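Local coordinates for MdbA protein (PDB 6BO0) that is a thiol-disulfide oxidoreductase of DsbA-like thioredoxin fold that probably forms disulfide bonds in exported proteins, at residues 110-115 with 130-135; 64-69 with 193-198; 164-169 with 175-180; 76-81 with 156-161; 97-102 with 143-148. All blocks are in the same frame, centred on the assembly; numbering follows the deposited sequence. Where two conformers were deposited one is given.

Contact 1 (110-115 with 130-135)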
# COMPACT_ATOMS: atom_id res chain seq x y z
N TRP A 110 -4.47 0.36 -6.33
CA TRP A 110 -4.43 -1.07 -6.09
C TRP A 110 -3.41 -1.76 -6.99
O TRP A 110 -2.60 -2.57 -6.54
CB TRP A 110 -5.83 -1.65 -6.33
CG TRP A 110 -5.90 -3.11 -6.11
CD1 TRP A 110 -5.77 -4.09 -7.05
CD2 TRP A 110 -6.07 -3.77 -4.87
NE1 TRP A 110 -5.85 -5.33 -6.48
CE2 TRP A 110 -6.04 -5.16 -5.14
CE3 TRP A 110 -6.25 -3.34 -3.57
CZ2 TRP A 110 -6.18 -6.10 -4.13
CZ3 TRP A 110 -6.40 -4.29 -2.58
CH2 TRP A 110 -6.36 -5.64 -2.87
N ASN A 111 -3.47 -1.44 -8.28
CA ASN A 111 -2.54 -2.05 -9.22
C ASN A 111 -1.09 -1.63 -8.99
O ASN A 111 -0.17 -2.44 -9.12
CB ASN A 111 -2.98 -1.79 -10.66
CG ASN A 111 -4.17 -2.61 -11.06
OD1 ASN A 111 -4.17 -3.82 -10.88
ND2 ASN A 111 -5.21 -1.96 -11.56
N PHE A 112 -0.87 -0.37 -8.60
CA PHE A 112 0.47 0.11 -8.31
C PHE A 112 1.04 -0.56 -7.07
O PHE A 112 2.20 -0.97 -7.05
CB PHE A 112 0.46 1.63 -8.17
CG PHE A 112 1.82 2.27 -8.21
CD1 PHE A 112 2.42 2.55 -9.41
CD2 PHE A 112 2.48 2.60 -7.04
CE1 PHE A 112 3.66 3.17 -9.45
CE2 PHE A 112 3.70 3.26 -7.08
CZ PHE A 112 4.29 3.52 -8.30
N ARG A 113 0.21 -0.71 -6.04
CA ARG A 113 0.64 -1.41 -4.82
C ARG A 113 1.01 -2.85 -5.14
O ARG A 113 2.03 -3.37 -4.67
CB ARG A 113 -0.43 -1.33 -3.74
CG ARG A 113 -0.13 -2.17 -2.52
CD ARG A 113 -1.14 -1.99 -1.41
NE ARG A 113 -0.88 -2.91 -0.31
CZ ARG A 113 -1.32 -4.17 -0.24
NH1 ARG A 113 -2.09 -4.67 -1.18
NH2 ARG A 113 -0.94 -4.93 0.77
N THR A 114 0.16 -3.52 -5.91
CA THR A 114 0.44 -4.90 -6.31
C THR A 114 1.77 -4.98 -7.06
O THR A 114 2.60 -5.86 -6.80
CB THR A 114 -0.68 -5.49 -7.15
OG1 THR A 114 -1.88 -5.50 -6.38
CG2 THR A 114 -0.34 -6.91 -7.62
N MET A 115 1.97 -4.07 -8.00
CA MET A 115 3.20 -4.04 -8.75
C MET A 115 4.41 -3.87 -7.84
O MET A 115 5.40 -4.58 -7.96
CB MET A 115 3.10 -2.96 -9.83
CG MET A 115 4.35 -2.76 -10.67
SD MET A 115 5.66 -1.81 -9.91
CE MET A 115 4.89 -0.19 -9.77
N LYS A 130 11.37 9.63 -10.37
CA LYS A 130 10.98 9.81 -11.77
C LYS A 130 10.64 8.47 -12.44
O LYS A 130 9.81 8.42 -13.34
CB LYS A 130 12.09 10.53 -12.57
CG LYS A 130 13.42 9.79 -12.69
CD LYS A 130 14.51 10.62 -13.32
CE LYS A 130 15.72 9.76 -13.58
NZ LYS A 130 15.43 8.85 -14.72
N ASP A 131 11.32 7.41 -12.03
CA ASP A 131 11.09 6.08 -12.58
C ASP A 131 9.76 5.52 -12.08
O ASP A 131 8.99 4.91 -12.83
CB ASP A 131 12.24 5.13 -12.21
CG ASP A 131 13.57 5.65 -12.66
OD1 ASP A 131 13.70 5.93 -13.87
OD2 ASP A 131 14.46 5.83 -11.81
N LEU A 132 9.50 5.70 -10.80
CA LEU A 132 8.21 5.33 -10.22
C LEU A 132 7.07 6.10 -10.86
O LEU A 132 6.00 5.55 -11.08
CB LEU A 132 8.26 5.51 -8.71
CG LEU A 132 9.22 4.58 -8.00
CD1 LEU A 132 9.56 5.09 -6.61
CD2 LEU A 132 8.65 3.18 -7.91
N ALA A 133 7.33 7.37 -11.21
CA ALA A 133 6.33 8.16 -11.93
C ALA A 133 6.02 7.55 -13.30
O ALA A 133 4.86 7.47 -13.70
CB ALA A 133 6.81 9.59 -12.07
N ASP A 134 7.07 7.12 -14.01
CA ASP A 134 6.87 6.47 -15.32
C ASP A 134 6.00 5.22 -15.17
O ASP A 134 5.14 4.94 -16.01
CB ASP A 134 8.20 6.07 -15.96
CG ASP A 134 9.05 7.24 -16.35
OD1 ASP A 134 8.51 8.35 -16.58
OD2 ASP A 134 10.27 7.03 -16.46
N MET A 135 6.25 4.44 -14.12
CA MET A 135 5.47 3.22 -13.87
C MET A 135 3.99 3.55 -13.58
O MET A 135 3.07 2.89 -14.05
CB MET A 135 6.11 2.41 -12.73
CG MET A 135 7.51 1.90 -13.06
SD MET A 135 8.43 1.43 -11.59
CE MET A 135 8.45 -0.32 -11.73
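The ring of Phe112 meets Leu132 and Met135 with its edge: the carbonyl oxygen Leu132 O lies near the ring plane, 3.7 Å from Phe112 CE1, and the backbone carbon of Met135 sits at the same rim. One face of the ring is taken by its own neighbour on the helix, Met115, whose CE stands 3.6 Å above the plane, displaced toward the rim. The pair illustrates how the helical domain inserted into the thioredoxin fold of DsbA-like proteins is built, here from helices 106-118 and 129-138. Their short segments run at 126° to each other with axes 12.0 Å apart, so long side chains must fill the gap. Phe112 reaches across because its CG is anti to the backbone N (chi1 -166°), which carries the ring away from its own helix. Further rim contact comes from Met135 CB, 4.2 Å from Phe112 CE1, and more loosely from Leu132 CD2 near CZ. Ile100 and Ala96 of helix 89-103 also pack on Phe112. The two methionines cross at about a right angle, each with a bent chain. Where they meet, the sulfur Met115 SD touches the methyl Met135 CE at 3.6 Å.

Contact 2 (64-69 with 193-198)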
# COMPACT_ATOMS: atom_id res chain seq x y z
N LYS A 64 -9.39 -8.09 -1.50
CA LYS A 64 -10.13 -7.25 -2.44
C LYS A 64 -11.64 -7.53 -2.41
O LYS A 64 -12.47 -6.62 -2.36
CB LYS A 64 -9.60 -7.47 -3.84
CG LYS A 64 -10.16 -6.55 -4.88
CD LYS A 64 -9.47 -6.84 -6.20
CE LYS A 64 -10.05 -6.07 -7.35
NZ LYS A 64 -11.33 -6.64 -7.85
N LYS A 65 -11.98 -8.80 -2.36
CA LYS A 65 -13.38 -9.17 -2.32
C LYS A 65 -14.06 -8.74 -1.03
O LYS A 65 -15.19 -8.22 -1.05
CB LYS A 65 -13.55 -10.66 -2.52
CG LYS A 65 -15.02 -11.09 -2.51
CD LYS A 65 -15.28 -12.46 -3.11
CE LYS A 65 -16.72 -12.91 -2.89
NZ LYS A 65 -17.72 -11.95 -3.42
N LEU A 66 -13.39 -8.95 0.10
CA LEU A 66 -13.94 -8.51 1.37
C LEU A 66 -14.19 -7.00 1.37
O LEU A 66 -15.19 -6.54 1.91
CB LEU A 66 -13.03 -8.92 2.53
CG LEU A 66 -12.92 -10.42 2.79
CD1 LEU A 66 -11.85 -10.64 3.83
CD2 LEU A 66 -14.24 -11.03 3.23
N ILE A 67 -13.26 -6.23 0.79
CA ILE A 67 -13.46 -4.78 0.73
C ILE A 67 -14.68 -4.45 -0.16
O ILE A 67 -15.60 -3.71 0.20
CB ILE A 67 -12.23 -4.05 0.16
CG1 ILE A 67 -10.99 -4.24 1.05
CG2 ILE A 67 -12.52 -2.53 0.04
CD1 ILE A 67 -9.69 -3.86 0.38
N GLU A 68 -14.68 -5.04 -1.34
CA GLU A 68 -15.73 -4.71 -2.29
C GLU A 68 -17.11 -5.02 -1.72
O GLU A 68 -18.07 -4.24 -1.88
CB GLU A 68 -15.50 -5.46 -3.60
CG GLU A 68 -14.31 -4.85 -4.34
CD GLU A 68 -13.98 -5.47 -5.67
OE1 GLU A 68 -14.50 -6.56 -5.97
OE2 GLU A 68 -13.18 -4.85 -6.41
N ASP A 69 -17.21 -6.15 -1.02
CA ASP A 69 -18.48 -6.60 -0.49
C ASP A 69 -18.94 -5.87 0.77
O ASP A 69 -20.04 -6.12 1.24
CB ASP A 69 -18.42 -8.10 -0.27
CG ASP A 69 -18.30 -8.88 -1.58
OD1 ASP A 69 -18.31 -8.27 -2.70
OD2 ASP A 69 -18.18 -10.11 -1.49
N ALA A 193 -1.13 -14.59 7.28
CA ALA A 193 -1.34 -15.13 5.95
C ALA A 193 -2.76 -15.61 5.74
O ALA A 193 -3.19 -15.71 4.58
CB ALA A 193 -0.37 -16.27 5.69
N THR A 194 -3.49 -15.92 6.82
CA THR A 194 -4.86 -16.39 6.72
C THR A 194 -5.85 -15.40 7.33
O THR A 194 -6.99 -15.77 7.63
CB THR A 194 -5.01 -17.80 7.36
OG1 THR A 194 -4.76 -17.70 8.76
CG2 THR A 194 -4.04 -18.82 6.75
N TRP A 195 -5.48 -14.13 7.49
CA TRP A 195 -6.42 -13.22 8.13
C TRP A 195 -7.78 -13.11 7.43
O TRP A 195 -8.78 -12.98 8.11
CB TRP A 195 -5.81 -11.83 8.42
CG TRP A 195 -5.73 -10.88 7.25
CD1 TRP A 195 -4.62 -10.56 6.52
CD2 TRP A 195 -6.80 -10.10 6.68
NE1 TRP A 195 -4.91 -9.66 5.56
CE2 TRP A 195 -6.25 -9.36 5.62
CE3 TRP A 195 -8.17 -9.96 6.95
CZ2 TRP A 195 -7.03 -8.50 4.84
CZ3 TRP A 195 -8.93 -9.13 6.18
CH2 TRP A 195 -8.37 -8.40 5.14
N PRO A 196 -7.83 -13.19 6.08
CA PRO A 196 -9.15 -13.06 5.47
C PRO A 196 -10.13 -14.15 5.94
O PRO A 196 -11.33 -13.89 6.02
CB PRO A 196 -8.85 -13.15 3.97
CG PRO A 196 -7.48 -12.52 3.87
CD PRO A 196 -6.78 -13.16 5.05
N SER A 197 -9.62 -15.32 6.28
CA SER A 197 -10.45 -16.41 6.76
C SER A 197 -11.08 -16.13 8.13
O SER A 197 -11.93 -16.89 8.58
CB SER A 197 -9.67 -17.73 6.79
OG SER A 197 -8.71 -17.78 7.82
N GLN A 198 -10.64 -15.09 8.82
CA GLN A 198 -11.30 -14.67 10.08
C GLN A 198 -12.57 -13.90 9.87
O GLN A 198 -13.32 -13.70 10.81
CB GLN A 198 -10.37 -13.80 10.87
CG GLN A 198 -9.08 -14.49 11.12
CD GLN A 198 -8.63 -14.53 12.52
OE1 GLN A 198 -9.32 -14.09 13.46
NE2 GLN A 198 -7.46 -15.07 12.70
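Leading into Trp195 and Pro196, the two residues that receive Leu66, the carbonyl oxygen of Thr194 is gripped twice by Ser197. The hydroxyl Ser197 OG donates to Thr194 O over 2.7 Å, in the carbonyl plane and at a C=O...donor angle of 147°, while Ser197 N bonds to the same oxygen at 3.0 Å. The turn lies in the loop after strand 187-188, which packs against helix 51-68. Of residues 64-69, Leu66 alone makes the crossing. Its methyl CD1 lies 3.9 Å from Pro196 CB, the two side chains crossing at about a right angle, and 4.0 Å from Trp195 CZ3, approached obliquely. The indole is turned to this side by a chi1 of 80°, which places its CG between the backbone N and the carbonyl carbon; Pro196 CD covers one face from 3.3 Å above the plane. Met63 of the same helix and Val182 of strand 181-184 also touch Trp195, so the loop joins helix to sheet. On the helix, Lys64 NZ bridges to Glu68 OE2 at 2.9 Å, and Ala18 N is a second partner of that oxygen. The meeting of Leu66 with Trp195 and Pro196 is itself apolar, and so depends on fit more than on direction.

Contact 3 (164-169 with 175-180)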
# COMPACT_ATOMS: atom_id res chain seq x y z
N ASP A 164 4.14 8.13 11.85
CA ASP A 164 2.89 8.02 12.58
C ASP A 164 2.40 6.57 12.64
O ASP A 164 1.89 6.13 13.68
CB ASP A 164 1.81 8.92 11.97
CG ASP A 164 2.06 10.40 12.25
OD1 ASP A 164 2.93 10.70 13.08
OD2 ASP A 164 1.35 11.22 11.65
N ASN A 165 2.54 5.82 11.55
CA ASN A 165 2.16 4.42 11.60
C ASN A 165 3.05 3.61 12.52
O ASN A 165 2.55 2.76 13.25
CB ASN A 165 2.12 3.85 10.20
CG ASN A 165 0.93 4.34 9.42
OD1 ASN A 165 -0.16 4.52 9.99
ND2 ASN A 165 1.10 4.58 8.13
N ALA A 166 4.35 3.88 12.52
CA ALA A 166 5.24 3.21 13.46
C ALA A 166 4.82 3.50 14.91
O ALA A 166 4.82 2.61 15.75
CB ALA A 166 6.66 3.64 13.23
N LYS A 167 4.48 4.75 15.21
CA LYS A 167 4.06 5.14 16.56
C LYS A 167 2.77 4.42 16.95
O LYS A 167 2.63 3.94 18.08
CB LYS A 167 3.85 6.65 16.63
CG LYS A 167 5.16 7.43 16.61
CD LYS A 167 4.96 8.93 16.48
CE LYS A 167 6.30 9.60 16.20
NZ LYS A 167 6.21 11.08 16.02
N LYS A 168 1.81 4.34 16.03
CA LYS A 168 0.56 3.64 16.29
C LYS A 168 0.80 2.16 16.52
O LYS A 168 0.21 1.56 17.42
CB LYS A 168 -0.44 3.86 15.15
CG LYS A 168 -1.80 3.26 15.43
CD LYS A 168 -2.83 3.58 14.36
CE LYS A 168 -4.14 2.83 14.53
NZ LYS A 168 -4.73 3.01 15.88
N LEU A 169 1.65 1.54 15.71
CA LEU A 169 1.94 0.13 15.87
C LEU A 169 2.55 -0.15 17.23
O LEU A 169 2.18 -1.12 17.90
CB LEU A 169 2.87 -0.33 14.74
CG LEU A 169 3.31 -1.79 14.80
CD1 LEU A 169 2.13 -2.74 14.88
CD2 LEU A 169 4.21 -2.13 13.63
N GLY A 175 4.59 -3.54 21.38
CA GLY A 175 5.73 -2.61 21.53
C GLY A 175 6.78 -2.78 20.45
O GLY A 175 7.60 -1.88 20.22
N GLN A 176 6.79 -3.93 19.79
CA GLN A 176 7.73 -4.18 18.69
C GLN A 176 7.19 -3.55 17.40
O GLN A 176 5.97 -3.60 17.13
CB GLN A 176 7.90 -5.68 18.51
CG GLN A 176 8.50 -6.36 19.73
CD GLN A 176 8.59 -7.87 19.56
OE1 GLN A 176 9.33 -8.36 18.70
NE2 GLN A 176 7.84 -8.62 20.38
N VAL A 177 8.07 -2.92 16.63
CA VAL A 177 7.75 -2.34 15.37
C VAL A 177 8.52 -3.22 14.42
O VAL A 177 9.74 -3.38 14.50
CB VAL A 177 8.13 -0.86 15.28
CG1 VAL A 177 7.95 -0.35 13.86
CG2 VAL A 177 7.28 -0.05 16.25
N SER A 178 7.75 -3.83 13.57
CA SER A 178 8.24 -4.70 12.55
C SER A 178 7.09 -4.76 11.59
O SER A 178 6.05 -4.12 11.78
CB SER A 178 8.50 -6.10 13.11
OG SER A 178 7.30 -6.67 13.60
N SER A 179 7.26 -5.54 10.55
CA SER A 179 6.22 -5.70 9.58
C SER A 179 6.42 -7.05 8.91
O SER A 179 7.51 -7.59 8.94
CB SER A 179 6.27 -4.58 8.51
OG SER A 179 7.54 -4.43 7.92
N PRO A 180 5.35 -7.59 8.29
CA PRO A 180 3.97 -7.12 8.30
C PRO A 180 3.27 -7.38 9.62
O PRO A 180 3.61 -8.33 10.33
CB PRO A 180 3.30 -7.92 7.17
CG PRO A 180 4.07 -9.20 7.15
CD PRO A 180 5.49 -8.84 7.54
O HOH W 1 3.72 -3.25 18.62
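Apolar contact comes first, and Leu169 and Val177 carry most of it. Leu169 is the residue of the helix that points at the loop, its CG anti to the backbone N (chi1 177°), and its methyl CD2 abuts the loop backbone, 4.0 Å from Val177 CA and 4.1 Å from Val177 CG1. Leu169 CD2 comes nearer still to Ser178 O, at 3.3 Å, but Ser178 has two conformers and this closeness belongs to one of them. One turn back, Ala166 meets the same valine with both backbone and methyl: Val177 CG2 sits 3.7 Å from Ala166 O, and Val177 CG1 is 4.2 Å from Ala166 CB. Val177 too was modelled in two conformers, so its methyl contacts are equally specific to one.

Polar contact is made through water. One molecule accepts from Gly175 N at 2.9 Å and lies 2.7 Å from both Leu169 O and Gln176 O, tying the helix to the start of the loop. Gly175 has a positive phi of 101°, a conformation that glycine adopts readily and that lets the chain turn back beside its helix. Arg181 bonds through NH1 to Gln176 O and Ser178 OG, a second polar clasp.

Pro180, preceded by a cis peptide bond, touches Tyr51 and Cys52, consistent with the cis-proline loop that lies beside the active-site cysteines in thioredoxin-like oxidoreductases. Loop 175-180 links helix 155-172 to strand 181-184, passing the N-terminal end of helix 51-68, while Leu169 also packs on Tyr44 of strand 39-45 and on Phe183.

Contact 4 (76-81 with 156-161)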
# COMPACT_ATOMS: atom_id res chain seq x y z
N ILE A 76 -4.35 0.58 4.96
CA ILE A 76 -2.96 0.30 4.61
C ILE A 76 -2.12 1.34 5.34
O ILE A 76 -2.26 2.54 5.10
CB ILE A 76 -2.72 0.35 3.09
CG1 ILE A 76 -3.61 -0.65 2.34
CG2 ILE A 76 -1.23 0.16 2.80
CD1 ILE A 76 -3.36 -2.10 2.65
N ARG A 77 -1.26 0.85 6.23
CA ARG A 77 -0.43 1.68 7.10
C ARG A 77 1.04 1.45 6.75
O ARG A 77 1.71 0.60 7.29
CB ARG A 77 -0.75 1.37 8.56
CG ARG A 77 -2.15 1.83 8.94
CD ARG A 77 -2.41 1.74 10.43
NE ARG A 77 -3.75 2.22 10.80
CZ ARG A 77 -4.10 3.49 10.90
NH1 ARG A 77 -3.21 4.45 10.67
NH2 ARG A 77 -5.33 3.80 11.24
N THR A 78 1.50 2.26 5.80
CA THR A 78 2.84 2.11 5.27
C THR A 78 3.88 2.64 6.24
O THR A 78 3.66 3.66 6.89
CB THR A 78 2.96 2.82 3.92
OG1 THR A 78 1.83 2.49 3.12
CG2 THR A 78 4.26 2.42 3.18
N MET A 79 5.00 1.91 6.31
CA MET A 79 6.15 2.24 7.14
C MET A 79 7.41 2.26 6.28
O MET A 79 7.39 1.87 5.11
CB MET A 79 6.26 1.24 8.31
CG MET A 79 5.05 1.34 9.27
SD MET A 79 5.20 0.47 10.80
CE MET A 79 5.48 -1.06 10.06
N ASN A 80 8.50 2.74 6.87
CA ASN A 80 9.74 2.88 6.12
C ASN A 80 10.99 2.50 6.89
O ASN A 80 12.09 2.91 6.53
CB ASN A 80 9.88 4.31 5.59
CG ASN A 80 10.05 5.31 6.71
OD1 ASN A 80 10.14 4.90 7.87
ND2 ASN A 80 10.09 6.60 6.40
N PHE A 81 10.85 1.63 7.88
CA PHE A 81 12.01 1.23 8.69
C PHE A 81 13.11 0.52 7.92
O PHE A 81 14.28 0.60 8.31
CB PHE A 81 11.57 0.34 9.87
CG PHE A 81 11.11 1.10 11.10
CD1 PHE A 81 10.54 2.36 11.01
CD2 PHE A 81 11.25 0.52 12.36
CE1 PHE A 81 10.14 3.05 12.16
CE2 PHE A 81 10.84 1.19 13.50
CZ PHE A 81 10.29 2.46 13.40
N ASP A 156 7.74 14.65 2.04
CA ASP A 156 7.78 15.00 3.44
C ASP A 156 6.51 14.57 4.17
O ASP A 156 6.57 14.10 5.31
CB ASP A 156 8.06 16.49 3.58
CG ASP A 156 9.51 16.86 3.18
OD1 ASP A 156 10.37 15.95 3.02
OD2 ASP A 156 9.79 18.06 3.04
N GLU A 157 5.36 14.72 3.52
CA GLU A 157 4.11 14.24 4.09
C GLU A 157 4.19 12.74 4.36
O GLU A 157 3.77 12.24 5.41
CB GLU A 157 3.00 14.57 3.13
CG GLU A 157 1.59 14.32 3.62
CD GLU A 157 0.56 15.08 2.79
OE1 GLU A 157 0.70 16.30 2.64
OE2 GLU A 157 -0.40 14.48 2.32
N PHE A 158 4.78 12.00 3.42
CA PHE A 158 4.92 10.57 3.57
C PHE A 158 5.85 10.21 4.73
O PHE A 158 5.61 9.25 5.45
CB PHE A 158 5.40 9.90 2.27
CG PHE A 158 5.58 8.42 2.47
CD1 PHE A 158 4.48 7.57 2.53
CD2 PHE A 158 6.83 7.89 2.76
CE1 PHE A 158 4.63 6.23 2.83
CE2 PHE A 158 6.98 6.55 3.07
CZ PHE A 158 5.87 5.72 3.11
N LYS A 159 6.93 10.97 4.92
CA LYS A 159 7.80 10.71 6.08
C LYS A 159 6.99 10.71 7.38
O LYS A 159 7.19 9.85 8.26
CB LYS A 159 8.94 11.72 6.16
CG LYS A 159 10.03 11.56 5.10
CD LYS A 159 11.14 12.59 5.29
CE LYS A 159 11.82 12.96 3.98
NZ LYS A 159 13.03 13.79 4.22
N LYS A 160 6.09 11.67 7.51
CA LYS A 160 5.24 11.74 8.69
C LYS A 160 4.23 10.60 8.74
O LYS A 160 3.94 10.07 9.81
CB LYS A 160 4.52 13.10 8.79
CG LYS A 160 3.63 13.22 10.02
CD LYS A 160 3.21 14.65 10.30
CE LYS A 160 1.91 14.77 11.07
NZ LYS A 160 1.76 13.92 12.25
N ILE A 161 3.63 10.25 7.60
CA ILE A 161 2.72 9.06 7.53
C ILE A 161 3.44 7.84 8.13
O ILE A 161 2.91 7.12 8.98
CB ILE A 161 2.36 8.73 6.01
CG1 ILE A 161 1.47 9.80 5.35
CG2 ILE A 161 1.75 7.32 5.87
CD1 ILE A 161 0.06 9.85 5.86
O HOH W 2 9.93 8.69 8.42
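Thr78 and Phe158 form the first shell, an aliphatic group set against the rim of an aromatic ring. The methyl Thr78 CG2 lies near the ring plane, 3.7 Å from Phe158 CZ and 3.8 Å from Phe158 CE1, and Thr78 CB is in plane at the same edge, 4.0 Å from CE1. The side chains cross at about a right angle. Phe158 gets there because its CG is anti to the backbone N (chi1 178°), which swings the ring off the helix toward the strand. Asn80 CB adds a looser, oblique contact at 4.4 Å from Phe158 CE2. In its other contacts the ring meets Asn91, Thr95 and Tyr98 of helix 89-103, and it is thus wedged between segment 76-81 and that helix.

Around this core sits a polar layer. A water accepts from Asn80 ND2 at 2.9 Å and donates to Lys159 O at 3.0 Å, linking Asn80 to the helix backbone. Asn80 ND2 also bonds to Asn91 OD1, which fixes the amide. Asn165 ND2, further along helix 155-172, bonds to Thr78 O.

Strand 72-78 is an inner strand of the sheet, and helix 155-172 returns to it after the helical insertion: a helix laid on the central sheet, as in the thioredoxin fold interrupted by the helical domain of DsbA-like proteins.

Contact 5 (97-102 with 143-148)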
# COMPACT_ATOMS: atom_id res chain seq x y z
N ALA A 97 3.27 5.50 -4.01
CA ALA A 97 1.99 4.87 -3.78
C ALA A 97 1.03 5.79 -3.02
O ALA A 97 -0.17 5.83 -3.32
CB ALA A 97 2.16 3.56 -3.06
N TYR A 98 1.57 6.55 -2.06
CA TYR A 98 0.76 7.49 -1.27
C TYR A 98 0.19 8.59 -2.14
O TYR A 98 -0.95 9.01 -1.97
CB TYR A 98 1.61 8.07 -0.14
CG TYR A 98 0.93 9.14 0.66
CD1 TYR A 98 0.02 8.81 1.65
CD2 TYR A 98 1.17 10.48 0.41
CE1 TYR A 98 -0.65 9.79 2.36
CE2 TYR A 98 0.51 11.46 1.11
CZ TYR A 98 -0.40 11.10 2.10
OH TYR A 98 -1.04 12.09 2.81
N THR A 99 0.99 9.07 -3.07
CA THR A 99 0.57 10.12 -3.99
C THR A 99 -0.63 9.65 -4.81
O THR A 99 -1.62 10.38 -5.00
CB THR A 99 1.72 10.51 -4.93
OG1 THR A 99 2.84 10.93 -4.17
CG2 THR A 99 1.32 11.63 -5.87
N ILE A 100 -0.55 8.40 -5.29
CA ILE A 100 -1.67 7.82 -6.03
C ILE A 100 -2.90 7.64 -5.11
O ILE A 100 -4.02 7.95 -5.50
CB ILE A 100 -1.26 6.49 -6.68
CG1 ILE A 100 -0.10 6.70 -7.65
CG2 ILE A 100 -2.40 5.80 -7.35
CD1 ILE A 100 0.55 5.43 -8.14
N ALA A 101 -2.66 7.15 -3.90
CA ALA A 101 -3.76 6.97 -2.95
C ALA A 101 -4.50 8.27 -2.68
O ALA A 101 -5.72 8.27 -2.55
CB ALA A 101 -3.26 6.40 -1.65
N LYS A 102 -3.74 9.35 -2.53
CA LYS A 102 -4.32 10.62 -2.14
C LYS A 102 -5.00 11.34 -3.32
O LYS A 102 -6.07 11.94 -3.15
CB LYS A 102 -3.24 11.52 -1.53
CG LYS A 102 -3.82 12.77 -0.86
CD LYS A 102 -2.75 13.61 -0.19
CE LYS A 102 -3.43 14.76 0.51
NZ LYS A 102 -2.55 15.63 1.30
N ASP A 143 -2.11 12.70 -15.27
CA ASP A 143 -0.91 13.47 -15.59
C ASP A 143 -0.36 14.17 -14.36
O ASP A 143 0.86 14.19 -14.14
CB ASP A 143 -1.24 14.49 -16.71
CG ASP A 143 -1.71 13.86 -18.00
OD1 ASP A 143 -1.42 12.68 -18.26
OD2 ASP A 143 -2.33 14.60 -18.80
N GLU A 144 -1.23 14.81 -13.58
CA GLU A 144 -0.77 15.56 -12.42
C GLU A 144 -0.20 14.63 -11.34
O GLU A 144 0.73 15.02 -10.61
CB GLU A 144 -1.93 16.39 -11.86
CG GLU A 144 -1.58 17.27 -10.69
CD GLU A 144 -0.64 18.42 -10.98
OE1 GLU A 144 -0.21 18.65 -12.16
OE2 GLU A 144 -0.29 19.11 -10.00
N THR A 145 -0.76 13.43 -11.24
CA THR A 145 -0.24 12.45 -10.27
C THR A 145 1.18 12.05 -10.64
O THR A 145 2.05 11.97 -9.79
CB THR A 145 -1.14 11.23 -10.21
OG1 THR A 145 -2.46 11.67 -9.86
CG2 THR A 145 -0.65 10.16 -9.25
N VAL A 146 1.40 11.78 -11.91
CA VAL A 146 2.71 11.41 -12.42
C VAL A 146 3.72 12.53 -12.08
O VAL A 146 4.81 12.26 -11.60
CB VAL A 146 2.63 11.13 -13.93
CG1 VAL A 146 4.01 10.88 -14.53
CG2 VAL A 146 1.74 9.91 -14.21
N LYS A 147 3.32 13.78 -12.36
CA LYS A 147 4.20 14.91 -12.04
C LYS A 147 4.52 14.96 -10.53
O LYS A 147 5.66 15.16 -10.14
CB LYS A 147 3.54 16.20 -12.49
CG LYS A 147 4.39 17.44 -12.26
CD LYS A 147 3.58 18.72 -12.40
CE LYS A 147 3.16 18.93 -13.81
NZ LYS A 147 2.45 20.23 -13.90
N LYS A 148 3.49 14.81 -9.68
CA LYS A 148 3.71 14.92 -8.26
C LYS A 148 4.62 13.81 -7.75
O LYS A 148 5.39 14.02 -6.81
CB LYS A 148 2.41 14.89 -7.50
CG LYS A 148 1.63 16.20 -7.60
CD LYS A 148 0.44 16.13 -6.66
CE LYS A 148 -0.49 17.29 -6.82
NZ LYS A 148 -1.46 17.22 -5.71
O HOH W 3 4.84 12.94 -4.26
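Within 97-102, Thr99 is the first to meet 143-148, through its methyl: Thr99 CG2 lies 3.8 Å from Lys148 CB and 4.0 Å from Thr145 O. The two helices belong to the helical domain inserted in the DsbA-like thioredoxin fold and run nearly antiparallel, with segment axes 9.5 Å apart and 150° between their directions. A chi1 of -57° sets Thr99 OG1 beside the backbone N, with CG2 anti to that N, and OG1 bonds back to Thr95 O on its own helix. This hydroxyl also accepts from a water at 2.8 Å, and the same water donates to Lys148 O, so one polar bridge flanks the apolar contact. Next comes Ile100, with its side chain crossing that of Thr145 at about a right angle; it also packs on Val108 and Tyr109 of helix 106-118 and on Ala136 of helix 129-138. Across the interface, Thr145 OG1 is bonded to Asp104 OD2, and Lys148 NZ pairs with Asp103 OD2, at the end of helix 89-103. That leaves the methyl Thr145 CG2 facing the other helix, 3.9 Å from Ile100 CG1 and 4.1 Å from Ile100 CA.

Contacts 1 and 5, with centres about 10 Å apart, are the buried apolar core of the helical insertion; they share no helix yet touch, for instance through Ala133 on Val146. Contact 4 joins that insertion to the sheet, and reaches contact 5 through Glu157, which pairs with Tyr98 OH and Lys102 NZ. Contacts 3 and 4 both use helix 155-172, but contact 3 is partly exposed and includes the probable cis-proline loop. Contact 2, across the fold, is buried too, and is the smallest in area. Contact 1 brings two methionines and a phenylalanine edge, contact 2 one leucine methyl against Trp195 and Pro196, contact 4 a methyl at a phenylalanine edge; a water bridges the two segments within each of contacts 3, 4 and 5.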